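Local coordinates for protein putative invasin (Yersinia pseudotuberculosis IP 31758, PDB 5N40) that probably acts as a bacterial adhesin, in which a rod of immunoglobulin-like domains carries a C-type lectin-like domain that may contact host cells, at residues A[140-145]-A[175-180]; A[126-131]-A[181-186]; A[104-109]-A[202-207]; A[21-26]-A[76-81]. The protein carries 1 engineered substitution. All blocks are in the same frame, centred on the assembly; numbering follows the deposited sequence. Where two conformers were deposited one is given.

Interactions 1, 2 and 3 lie in the second immunoglobulin-like domain, their centres 8 to 10 Å apart. Interaction 1 adds a short edge strand to one sheet, interaction 2 pairs strands of the facing sheet, and interaction 3 packs one sheet against the other; M143, V127 and L108 connect them through the interior. Interaction 4 belongs to the preceding domain, its centre about 14 Å from those of interactions 1 and 3 and about 18 Å from that of interaction 2. Polar pairs span this junction: N140 ND2 lies 3.0 Å from T76 OG1, and E205 OE1 lies 2.7 Å from T78 OG1. The contacts concern the rod that carries the lectin-like domain.

Interaction 1 (A[140-145]-A[175-180]); sequences NVKMTF and TGMTDA
T178 turns its hydroxyl onto the backbone of V141, where OG1 accepts the N-H, OG1 to V141 N 2.9 Å, along a nearly straight line (164°). The same hydroxyl donates to A138 O, and threonine suits the place because its remaining branch, CG2, is apolar: it faces the buried interior beside A129 and M143. Two backbone bonds, T178 N to V141 O and M143 N to G176 O, lay the short, weakly bonded edge strand 176-177 of this immunoglobulin-like domain antiparallel beside segment 140-145.

The outer side is looser. K142 and M177 run side by side over the surface, both extended beyond CG, and the lysine stem lends its methylenes to the methionine, CE to CE 3.8 Å. N140, with a positive phi that asparagine tolerates, sends its N-H to T178 O, and water 1 bridges N140 OD1 and that carbonyl; ND2 reaches T76 of the preceding domain. At the other end water 2 stands between M143 O (2.7 Å) and G176 N (3.1 Å). The hydroxyl and backbone bonds thus hold the two segments directly, while waters 1 and 2 add bridges at the two ends of the contact.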
loop_
_atom_site.group_PDB
_atom_site.type_symbol
_atom_site.label_atom_id
_atom_site.label_comp_id
_atom_site.label_asym_id
_atom_site.label_seq_id
_atom_site.Cartn_x
_atom_site.Cartn_y
_atom_site.Cartn_z
ATOM N N ASN A 140 -8.599 6.899 16.381
ATOM C CA ASN A 140 -7.378 7.666 16.627
ATOM C C ASN A 140 -6.165 6.773 16.869
ATOM O O ASN A 140 -5.206 7.174 17.536
ATOM C CB ASN A 140 -7.578 8.644 17.790
ATOM C CG ASN A 140 -8.648 9.683 17.490
ATOM O OD1 ASN A 140 -8.651 10.301 16.420
ATOM N ND2 ASN A 140 -9.579 9.860 18.415
ATOM N N VAL A 141 -6.171 5.581 16.284
ATOM C CA VAL A 141 -5.043 4.660 16.361
ATOM C C VAL A 141 -4.053 4.999 15.250
ATOM O O VAL A 141 -4.397 4.958 14.062
ATOM C CB VAL A 141 -5.511 3.203 16.248
ATOM C CG1 VAL A 141 -4.312 2.257 16.133
ATOM C CG2 VAL A 141 -6.389 2.816 17.452
ATOM N N LYS A 142 -2.820 5.314 15.637
ATOM C CA LYS A 142 -1.782 5.648 14.669
ATOM C C LYS A 142 -1.373 4.415 13.867
ATOM O O LYS A 142 -1.162 3.337 14.424
ATOM C CB LYS A 142 -0.571 6.234 15.390
ATOM C CG LYS A 142 -0.822 7.608 16.002
ATOM C CD LYS A 142 0.460 8.146 16.643
ATOM C CE LYS A 142 0.275 9.547 17.199
ATOM N NZ LYS A 142 1.522 10.052 17.860
ATOM N N MET A 143 -1.224 4.599 12.555
ATOM C CA MET A 143 -0.993 3.503 11.623
ATOM C C MET A 143 0.199 3.810 10.728
ATOM O O MET A 143 0.417 4.963 10.343
ATOM C CB MET A 143 -2.232 3.265 10.751
ATOM C CG MET A 143 -2.393 1.829 10.265
ATOM S SD MET A 143 -2.783 0.652 11.578
ATOM C CE MET A 143 -4.318 1.317 12.215
ATOM N N THR A 144 0.965 2.768 10.394
ATOM C CA THR A 144 2.009 2.851 9.379
ATOM C C THR A 144 1.862 1.666 8.431
ATOM O O THR A 144 1.155 0.696 8.718
ATOM C CB THR A 144 3.423 2.850 9.974
ATOM O OG1 THR A 144 3.666 1.593 10.603
ATOM C CG2 THR A 144 3.604 3.984 10.979
ATOM N N PHE A 145 2.543 1.750 7.292
ATOM C CA PHE A 145 2.545 0.686 6.299
ATOM C C PHE A 145 3.973 0.310 5.930
ATOM O O PHE A 145 4.856 1.166 5.844
ATOM C CB PHE A 145 1.786 1.091 5.025
ATOM C CG PHE A 145 0.328 1.326 5.249
ATOM C CD1 PHE A 145 -0.564 0.264 5.257
ATOM C CD2 PHE A 145 -0.156 2.600 5.469
ATOM C CE1 PHE A 145 -1.906 0.472 5.469
ATOM C CE2 PHE A 145 -1.505 2.812 5.677
ATOM C CZ PHE A 145 -2.378 1.739 5.685
ATOM N N THR A 175 1.816 8.565 7.307
ATOM C CA THR A 175 1.337 8.567 8.678
ATOM C C THR A 175 -0.150 8.883 8.647
ATOM O O THR A 175 -0.624 9.589 7.757
ATOM C CB THR A 175 2.070 9.592 9.562
ATOM O OG1 THR A 175 1.879 10.916 9.041
ATOM C CG2 THR A 175 3.551 9.280 9.618
ATOM N N GLY A 176 -0.881 8.353 9.613
ATOM C CA GLY A 176 -2.315 8.584 9.668
ATOM C C GLY A 176 -2.911 7.840 10.840
ATOM O O GLY A 176 -2.231 7.076 11.531
ATOM N N MET A 177 -4.204 8.080 11.054
ATOM C CA MET A 177 -4.929 7.531 12.193
ATOM C C MET A 177 -6.271 6.982 11.748
ATOM O O MET A 177 -6.861 7.465 10.784
ATOM C CB MET A 177 -5.226 8.588 13.258
ATOM C CG MET A 177 -4.092 8.979 14.143
ATOM S SD MET A 177 -4.706 10.256 15.245
ATOM C CE MET A 177 -3.201 10.666 16.126
ATOM N N THR A 178 -6.782 6.012 12.500
ATOM C CA THR A 178 -8.150 5.568 12.271
ATOM C C THR A 178 -9.132 6.665 12.668
ATOM O O THR A 178 -8.837 7.517 13.516
ATOM C CB THR A 178 -8.457 4.299 13.053
ATOM O OG1 THR A 178 -8.193 4.517 14.440
ATOM C CG2 THR A 178 -7.616 3.143 12.558
ATOM N N ASP A 179 -10.301 6.655 12.023
ATOM C CA ASP A 179 -11.313 7.685 12.228
ATOM C C ASP A 179 -12.288 7.266 13.328
ATOM O O ASP A 179 -12.052 6.312 14.073
ATOM C CB ASP A 179 -12.025 8.001 10.906
ATOM C CG ASP A 179 -12.875 6.845 10.368
ATOM O OD1 ASP A 179 -13.127 5.860 11.083
ATOM O OD2 ASP A 179 -13.313 6.933 9.195
ATOM N N ALA A 180 -13.393 8.014 13.460
ATOM C CA ALA A 180 -14.339 7.757 14.541
ATOM C C ALA A 180 -14.909 6.348 14.478
ATOM O O ALA A 180 -15.348 5.819 15.505
ATOM C CB ALA A 180 -15.473 8.787 14.505
HETATM O O HOH W 1 -8.741 10.391 13.854
HETATM O O HOH W 2 1.052 7.141 11.753
#

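Interaction 2 (A[126-131]-A[181-186]); sequences TVIAKY and NGQLTV
The hydroxyls of T126 and T185 meet at 2.7 Å, OG1 to OG1, in a hydrogen bond that either could donate. They belong to a non-hydrogen-bonded pair of the antiparallel sheet in an immunoglobulin-like domain, where strand 126-131 runs beside strand 183-186 at 169°. Each threonine has OG1 beside its own backbone N, anti to the carbonyl carbon (chi1 -61° and -64°), and the side chains cross obliquely. Threonine fits here: its branched CB favours the extended backbone, and its hydroxyl finds a partner on the outer face.

The same face carries I128 and Q183, which lie side by side, CG1 to CG at 4.0 Å. Q183 can cover the isoleucine with methylenes while placing its amide farther out, OE1 coming near T126 CG2. Between the T126-T185 and I128-Q183 pairs, V127 and L184 form the hydrogen-bonded pair, exchanging N-H...O bonds of 2.8 Å both ways, from V127 N to L184 O and from L184 N to V127 O. Their apolar side chains turn inward toward M143 of the facing sheet.

Before strand 183-186 the chain turns, and D179 OD1 there accepts from both N181 N and Q183 N. G182 follows with positive phi, and a beta carbon on it would run into A129 O. Its own carbonyl oxygen, G182 O, takes the N-H of A129, O to N 2.8 Å.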
loop_
_atom_site.group_PDB
_atom_site.type_symbol
_atom_site.label_atom_id
_atom_site.label_comp_id
_atom_site.label_asym_id
_atom_site.label_seq_id
_atom_site.Cartn_x
_atom_site.Cartn_y
_atom_site.Cartn_z
ATOM N N THR A 126 -8.499 -0.415 3.176
ATOM C CA THR A 126 -9.086 0.012 4.441
ATOM C C THR A 126 -8.558 -0.839 5.590
ATOM O O THR A 126 -8.629 -2.072 5.543
ATOM C CB THR A 126 -10.615 -0.078 4.394
ATOM O OG1 THR A 126 -11.117 0.774 3.357
ATOM C CG2 THR A 126 -11.224 0.328 5.726
ATOM N N VAL A 127 -8.041 -0.172 6.617
ATOM C CA VAL A 127 -7.681 -0.799 7.888
ATOM C C VAL A 127 -8.799 -0.525 8.878
ATOM O O VAL A 127 -9.202 0.630 9.056
ATOM C CB VAL A 127 -6.343 -0.253 8.429
ATOM C CG1 VAL A 127 -5.939 -1.003 9.706
ATOM C CG2 VAL A 127 -5.246 -0.327 7.379
ATOM N N ILE A 128 -9.289 -1.576 9.535
ATOM C CA ILE A 128 -10.285 -1.448 10.591
ATOM C C ILE A 128 -9.638 -1.933 11.879
ATOM O O ILE A 128 -9.143 -3.066 11.937
ATOM C CB ILE A 128 -11.558 -2.258 10.302
ATOM C CG1 ILE A 128 -12.125 -1.903 8.927
ATOM C CG2 ILE A 128 -12.589 -2.029 11.420
ATOM C CD1 ILE A 128 -13.266 -2.792 8.495
ATOM N N ALA A 129 -9.636 -1.078 12.897
ATOM C CA ALA A 129 -9.054 -1.397 14.198
ATOM C C ALA A 129 -10.170 -1.539 15.223
ATOM O O ALA A 129 -11.059 -0.680 15.311
ATOM C CB ALA A 129 -8.061 -0.320 14.640
ATOM N N LYS A 130 -10.127 -2.627 15.978
ATOM C CA LYS A 130 -11.020 -2.844 17.102
ATOM C C LYS A 130 -10.186 -3.196 18.321
ATOM O O LYS A 130 -9.136 -3.838 18.208
ATOM C CB LYS A 130 -12.024 -3.958 16.809
ATOM C CG LYS A 130 -12.923 -3.640 15.615
ATOM C CD LYS A 130 -13.749 -4.823 15.192
ATOM C CE LYS A 130 -14.641 -4.469 14.009
ATOM N NZ LYS A 130 -15.392 -5.663 13.553
ATOM N N TYR A 131 -10.664 -2.788 19.489
ATOM C CA TYR A 131 -9.954 -3.133 20.711
ATOM C C TYR A 131 -9.865 -4.646 20.827
ATOM O O TYR A 131 -10.830 -5.370 20.558
ATOM C CB TYR A 131 -10.644 -2.534 21.933
ATOM C CG TYR A 131 -10.634 -1.027 21.929
ATOM C CD1 TYR A 131 -9.437 -0.324 21.882
ATOM C CD2 TYR A 131 -11.810 -0.305 21.951
ATOM C CE1 TYR A 131 -9.414 1.056 21.856
ATOM C CE2 TYR A 131 -11.798 1.076 21.938
ATOM C CZ TYR A 131 -10.595 1.751 21.894
ATOM O OH TYR A 131 -10.581 3.120 21.874
ATOM N N ASN A 181 -14.930 5.728 13.293
ATOM C CA ASN A 181 -15.407 4.360 13.139
ATOM C C ASN A 181 -14.274 3.341 13.155
ATOM O O ASN A 181 -14.488 2.175 12.803
ATOM C CB ASN A 181 -16.229 4.228 11.854
ATOM C CG ASN A 181 -17.424 5.155 11.842
ATOM O OD1 ASN A 181 -18.327 5.032 12.670
ATOM N ND2 ASN A 181 -17.439 6.085 10.902
ATOM N N GLY A 182 -13.085 3.742 13.600
ATOM C CA GLY A 182 -11.970 2.823 13.652
ATOM C C GLY A 182 -11.396 2.447 12.305
ATOM O O GLY A 182 -10.673 1.448 12.210
ATOM N N GLN A 183 -11.681 3.221 11.261
ATOM C CA GLN A 183 -11.258 2.891 9.907
ATOM C C GLN A 183 -10.257 3.908 9.372
ATOM O O GLN A 183 -10.331 5.103 9.671
ATOM C CB GLN A 183 -12.465 2.813 8.965
ATOM C CG GLN A 183 -13.515 1.814 9.393
ATOM C CD GLN A 183 -14.567 1.600 8.319
ATOM O OE1 GLN A 183 -14.437 2.106 7.204
ATOM N NE2 GLN A 183 -15.615 0.854 8.651
ATOM N N LEU A 184 -9.308 3.410 8.587
ATOM C CA LEU A 184 -8.375 4.237 7.827
ATOM C C LEU A 184 -8.372 3.715 6.401
ATOM O O LEU A 184 -8.011 2.556 6.173
ATOM C CB LEU A 184 -6.967 4.176 8.428
ATOM C CG LEU A 184 -5.828 4.750 7.580
ATOM C CD1 LEU A 184 -6.041 6.228 7.331
ATOM C CD2 LEU A 184 -4.479 4.499 8.244
ATOM N N THR A 185 -8.767 4.556 5.446
ATOM C CA THR A 185 -8.788 4.171 4.037
ATOM C C THR A 185 -7.784 5.015 3.264
ATOM O O THR A 185 -7.765 6.246 3.390
ATOM C CB THR A 185 -10.187 4.315 3.432
ATOM O OG1 THR A 185 -11.089 3.404 4.078
ATOM C CG2 THR A 185 -10.173 3.996 1.937
ATOM N N VAL A 186 -6.957 4.345 2.456
ATOM C CA VAL A 186 -5.908 5.001 1.692
ATOM C C VAL A 186 -5.951 4.501 0.253
ATOM O O VAL A 186 -6.503 3.439 -0.052
ATOM C CB VAL A 186 -4.508 4.762 2.300
ATOM C CG1 VAL A 186 -4.462 5.278 3.734
ATOM C CG2 VAL A 186 -4.133 3.286 2.251
#

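Interaction 3 (A[104-109]-A[202-207]); sequences APVDLT and AAAESG. Engineered in segment 202-207: A203 (natural residue Lys).
V106 has CG2 set between its own backbone N and carbonyl carbon, and this branch reaches across to A204 CB at 3.8 Å. In L108, CG lies anti to the carbonyl carbon (chi1 -59°) and the extended chi2 (-173°) carries CD1 over the opposing backbone, 3.6 Å from A202 O. The branched valine and leucine span the gap, while the small methyls of A202 and A204 leave room for them. A203 between them, an engineered residue, points its methyl away.

Toward the end of the domain the packing gives way to polar contacts. The chain turns from A204 to G207 in a type I beta turn closed by G207 N to A204 O at 2.9 Å. S206 rests CB against A104 O at 3.5 Å and gives its hydroxyl to D208, whose OD2 also accepts from V106 N. Water 4 bridges A104 N and E205 OE2, an oxygen that takes the K142 N-H as well; water 3 donates to A104 O, its link to S206 N being weak.

This is face-to-face packing of the two sheets of a beta sandwich: the axes of strands 106-109 and 202-204 approach to 8.5 Å, in different sheets. V127 and A129 of strand 123-131 flank L108 on one side of the interior, and M143 of strand 142-151 joins it from the other sheet.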
loop_
_atom_site.group_PDB
_atom_site.type_symbol
_atom_site.label_atom_id
_atom_site.label_comp_id
_atom_site.label_asym_id
_atom_site.label_seq_id
_atom_site.Cartn_x
_atom_site.Cartn_y
_atom_site.Cartn_z
ATOM N N ALA A 104 -3.392 1.306 22.652
ATOM C CA ALA A 104 -4.422 0.332 22.959
ATOM C C ALA A 104 -4.179 -0.935 22.148
ATOM O O ALA A 104 -4.025 -0.857 20.918
ATOM C CB ALA A 104 -5.804 0.897 22.638
ATOM N N PRO A 105 -4.118 -2.101 22.782
ATOM C CA PRO A 105 -4.071 -3.340 22.001
ATOM C C PRO A 105 -5.284 -3.425 21.088
ATOM O O PRO A 105 -6.423 -3.219 21.523
ATOM C CB PRO A 105 -4.076 -4.436 23.067
ATOM C CG PRO A 105 -3.450 -3.779 24.272
ATOM C CD PRO A 105 -3.923 -2.352 24.229
ATOM N N VAL A 106 -5.035 -3.730 19.812
ATOM C CA VAL A 106 -6.101 -3.815 18.820
ATOM C C VAL A 106 -5.909 -5.037 17.930
ATOM O O VAL A 106 -4.815 -5.595 17.812
ATOM C CB VAL A 106 -6.184 -2.554 17.938
ATOM C CG1 VAL A 106 -6.667 -1.366 18.746
ATOM C CG2 VAL A 106 -4.833 -2.263 17.282
ATOM N N ASP A 107 -7.011 -5.452 17.307
ATOM C CA ASP A 107 -6.994 -6.382 16.185
ATOM C C ASP A 107 -7.269 -5.586 14.919
ATOM O O ASP A 107 -8.195 -4.765 14.885
ATOM C CB ASP A 107 -8.052 -7.482 16.319
ATOM C CG ASP A 107 -7.887 -8.328 17.565
ATOM O OD1 ASP A 107 -6.747 -8.739 17.876
ATOM O OD2 ASP A 107 -8.921 -8.591 18.213
ATOM N N LEU A 108 -6.470 -5.824 13.893
ATOM C CA LEU A 108 -6.620 -5.134 12.622
ATOM C C LEU A 108 -7.239 -6.053 11.580
ATOM O O LEU A 108 -6.850 -7.216 11.446
ATOM C CB LEU A 108 -5.275 -4.633 12.103
ATOM C CG LEU A 108 -4.491 -3.663 12.985
ATOM C CD1 LEU A 108 -3.271 -3.146 12.234
ATOM C CD2 LEU A 108 -5.345 -2.518 13.439
ATOM N N THR A 109 -8.196 -5.510 10.837
ATOM C CA THR A 109 -8.690 -6.117 9.611
ATOM C C THR A 109 -8.294 -5.220 8.448
ATOM O O THR A 109 -8.382 -3.994 8.553
ATOM C CB THR A 109 -10.210 -6.284 9.652
ATOM O OG1 THR A 109 -10.582 -7.035 10.815
ATOM C CG2 THR A 109 -10.701 -7.013 8.413
ATOM N N ALA A 202 0.064 -3.439 7.566
ATOM C CA ALA A 202 -0.427 -2.352 8.396
ATOM C C ALA A 202 -0.034 -2.623 9.841
ATOM O O ALA A 202 -0.286 -3.714 10.355
ATOM C CB ALA A 202 -1.945 -2.232 8.269
ATOM N N ALA A 203 0.599 -1.642 10.483
ATOM C CA ALA A 203 1.007 -1.744 11.878
ATOM C C ALA A 203 0.408 -0.602 12.688
ATOM O O ALA A 203 0.619 0.574 12.371
ATOM C CB ALA A 203 2.530 -1.724 12.010
ATOM N N ALA A 204 -0.315 -0.949 13.749
ATOM C CA ALA A 204 -0.785 0.048 14.695
ATOM C C ALA A 204 0.342 0.397 15.666
ATOM O O ALA A 204 1.323 -0.335 15.797
ATOM C CB ALA A 204 -2.008 -0.469 15.457
ATOM N N GLU A 205 0.199 1.542 16.339
ATOM C CA GLU A 205 1.235 1.968 17.273
ATOM C C GLU A 205 1.433 0.967 18.403
ATOM O O GLU A 205 2.493 0.960 19.037
ATOM C CB GLU A 205 0.907 3.363 17.833
ATOM C CG GLU A 205 -0.503 3.541 18.345
ATOM C CD GLU A 205 -0.777 4.953 18.835
ATOM O OE1 GLU A 205 0.167 5.601 19.353
ATOM O OE2 GLU A 205 -1.934 5.412 18.687
ATOM N N SER A 206 0.461 0.093 18.649
ATOM C CA SER A 206 0.604 -0.939 19.670
ATOM C C SER A 206 1.532 -2.066 19.243
ATOM O O SER A 206 1.915 -2.880 20.089
ATOM C CB SER A 206 -0.756 -1.539 19.990
ATOM O OG SER A 206 -1.302 -2.090 18.805
ATOM N N GLY A 207 1.871 -2.148 17.962
ATOM C CA GLY A 207 2.612 -3.266 17.423
ATOM C C GLY A 207 1.742 -4.360 16.850
ATOM O O GLY A 207 2.270 -5.331 16.290
HETATM O O HOH W 3 -2.674 1.008 19.114
HETATM O O HOH W 4 -3.576 3.401 20.243
#

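Interaction 4 (A[21-26]-A[76-81]); sequences IEANGS and TLTGTA
A23 points its methyl toward the segment 76-81, where CB meets T78 CG2 at 3.8 Å and comes equally near the backbone carbon T76 C. T78 offers this methyl because CG2 lies anti to its carbonyl carbon, while OG1 (chi1 55°) turns to E205 of the next domain. Alanine suits the spot: the side chain is small enough for two backbones to close to 4.4 Å, A23 CA to T76 CA. T76 presents its own methyl, CG2, to the segment 21-26, 4.1 Å from both G25 N and A23 O.

Both segments lie at the end of an immunoglobulin-like domain, the one that precedes the domain containing Y131. A23 is the centre of an inverse gamma turn near the end of the strand that holds I21 and E22, and N24 forms an Asx turn in which OD1 accepts the N-H of S26 at 2.9 Å; the same oxygen takes the N-H of D27. G25 adopts a positive phi (72°), which glycine takes easily.

The two segments have no direct hydrogen bond between them, but water 5 donates to A23 O at 2.7 Å and to T76 O at 2.8 Å, tying two carbonyls that could not bond each other. From the following domain, the hydroxyl end of Y131 touches T76 CG2 and N24 O.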
loop_
_atom_site.group_PDB
_atom_site.type_symbol
_atom_site.label_atom_id
_atom_site.label_comp_id
_atom_site.label_asym_id
_atom_site.label_seq_id
_atom_site.Cartn_x
_atom_site.Cartn_y
_atom_site.Cartn_z
ATOM N N ILE A 21 -1.731 3.787 31.625
ATOM C CA ILE A 21 -3.074 3.421 31.198
ATOM C C ILE A 21 -3.062 3.350 29.679
ATOM O O ILE A 21 -2.235 3.975 29.011
ATOM C CB ILE A 21 -4.164 4.414 31.672
ATOM C CG1 ILE A 21 -3.938 5.801 31.071
ATOM C CG2 ILE A 21 -4.210 4.455 33.205
ATOM C CD1 ILE A 21 -4.908 6.865 31.580
ATOM N N GLU A 22 -4.005 2.588 29.136
ATOM C CA GLU A 22 -4.111 2.425 27.694
ATOM C C GLU A 22 -5.057 3.461 27.097
ATOM O O GLU A 22 -6.034 3.875 27.728
ATOM C CB GLU A 22 -4.582 1.007 27.357
ATOM C CG GLU A 22 -3.543 -0.042 27.716
ATOM C CD GLU A 22 -4.041 -1.467 27.594
ATOM O OE1 GLU A 22 -5.261 -1.674 27.425
ATOM O OE2 GLU A 22 -3.199 -2.382 27.681
ATOM N N ALA A 23 -4.739 3.892 25.872
ATOM C CA ALA A 23 -5.520 4.911 25.164
ATOM C C ALA A 23 -6.768 4.290 24.528
ATOM O O ALA A 23 -6.942 4.275 23.309
ATOM C CB ALA A 23 -4.659 5.595 24.107
ATOM N N ASN A 24 -7.656 3.789 25.395
ATOM C CA ASN A 24 -8.844 3.056 24.969
ATOM C C ASN A 24 -10.149 3.726 25.391
ATOM O O ASN A 24 -11.220 3.123 25.241
ATOM C CB ASN A 24 -8.797 1.624 25.511
ATOM C CG ASN A 24 -8.799 1.569 27.034
ATOM O OD1 ASN A 24 -9.034 2.581 27.706
ATOM N ND2 ASN A 24 -8.545 0.386 27.582
ATOM N N GLY A 25 -10.096 4.952 25.903
ATOM C CA GLY A 25 -11.294 5.661 26.306
ATOM C C GLY A 25 -11.956 5.144 27.560
ATOM O O GLY A 25 -13.051 5.612 27.898
ATOM N N SER A 26 -11.331 4.197 28.269
ATOM C CA SER A 26 -11.976 3.590 29.430
ATOM C C SER A 26 -11.048 3.312 30.603
ATOM O O SER A 26 -11.544 3.274 31.733
ATOM C CB SER A 26 -12.665 2.279 29.034
ATOM O OG SER A 26 -11.731 1.345 28.528
ATOM N N THR A 76 -8.390 8.593 23.701
ATOM C CA THR A 76 -7.927 7.678 22.667
ATOM C C THR A 76 -6.619 8.127 22.019
ATOM O O THR A 76 -6.200 7.535 21.016
ATOM C CB THR A 76 -9.020 7.504 21.613
ATOM O OG1 THR A 76 -9.546 8.784 21.257
ATOM C CG2 THR A 76 -10.141 6.641 22.170
ATOM N N LEU A 77 -5.944 9.126 22.587
ATOM C CA LEU A 77 -4.658 9.604 22.096
ATOM C C LEU A 77 -3.545 9.140 23.027
ATOM O O LEU A 77 -3.621 9.342 24.241
ATOM C CB LEU A 77 -4.637 11.131 21.998
ATOM C CG LEU A 77 -5.713 11.744 21.102
ATOM C CD1 LEU A 77 -5.677 13.268 21.173
ATOM C CD2 LEU A 77 -5.545 11.252 19.684
ATOM N N THR A 78 -2.509 8.536 22.449
ATOM C CA THR A 78 -1.331 8.140 23.204
ATOM C C THR A 78 -0.448 9.349 23.488
ATOM O O THR A 78 -0.459 10.345 22.757
ATOM C CB THR A 78 -0.539 7.100 22.421
ATOM O OG1 THR A 78 -0.234 7.629 21.125
ATOM C CG2 THR A 78 -1.353 5.834 22.256
ATOM N N GLY A 79 0.323 9.248 24.556
ATOM C CA GLY A 79 1.267 10.282 24.922
ATOM C C GLY A 79 1.541 10.235 26.409
ATOM O O GLY A 79 1.361 9.206 27.048
ATOM N N THR A 80 1.976 11.372 26.942
ATOM C CA THR A 80 2.180 11.539 28.375
ATOM C C THR A 80 1.186 12.569 28.894
ATOM O O THR A 80 1.193 13.721 28.449
ATOM C CB THR A 80 3.613 11.972 28.679
ATOM O OG1 THR A 80 4.528 11.024 28.108
ATOM C CG2 THR A 80 3.831 12.057 30.194
ATOM N N ALA A 81 0.328 12.149 29.822
ATOM C CA ALA A 81 -0.598 13.070 30.472
ATOM C C ALA A 81 0.138 13.814 31.575
ATOM O O ALA A 81 0.593 13.197 32.543
ATOM C CB ALA A 81 -1.799 12.326 31.052
HETATM O O HOH W 5 -5.992 4.775 20.854
#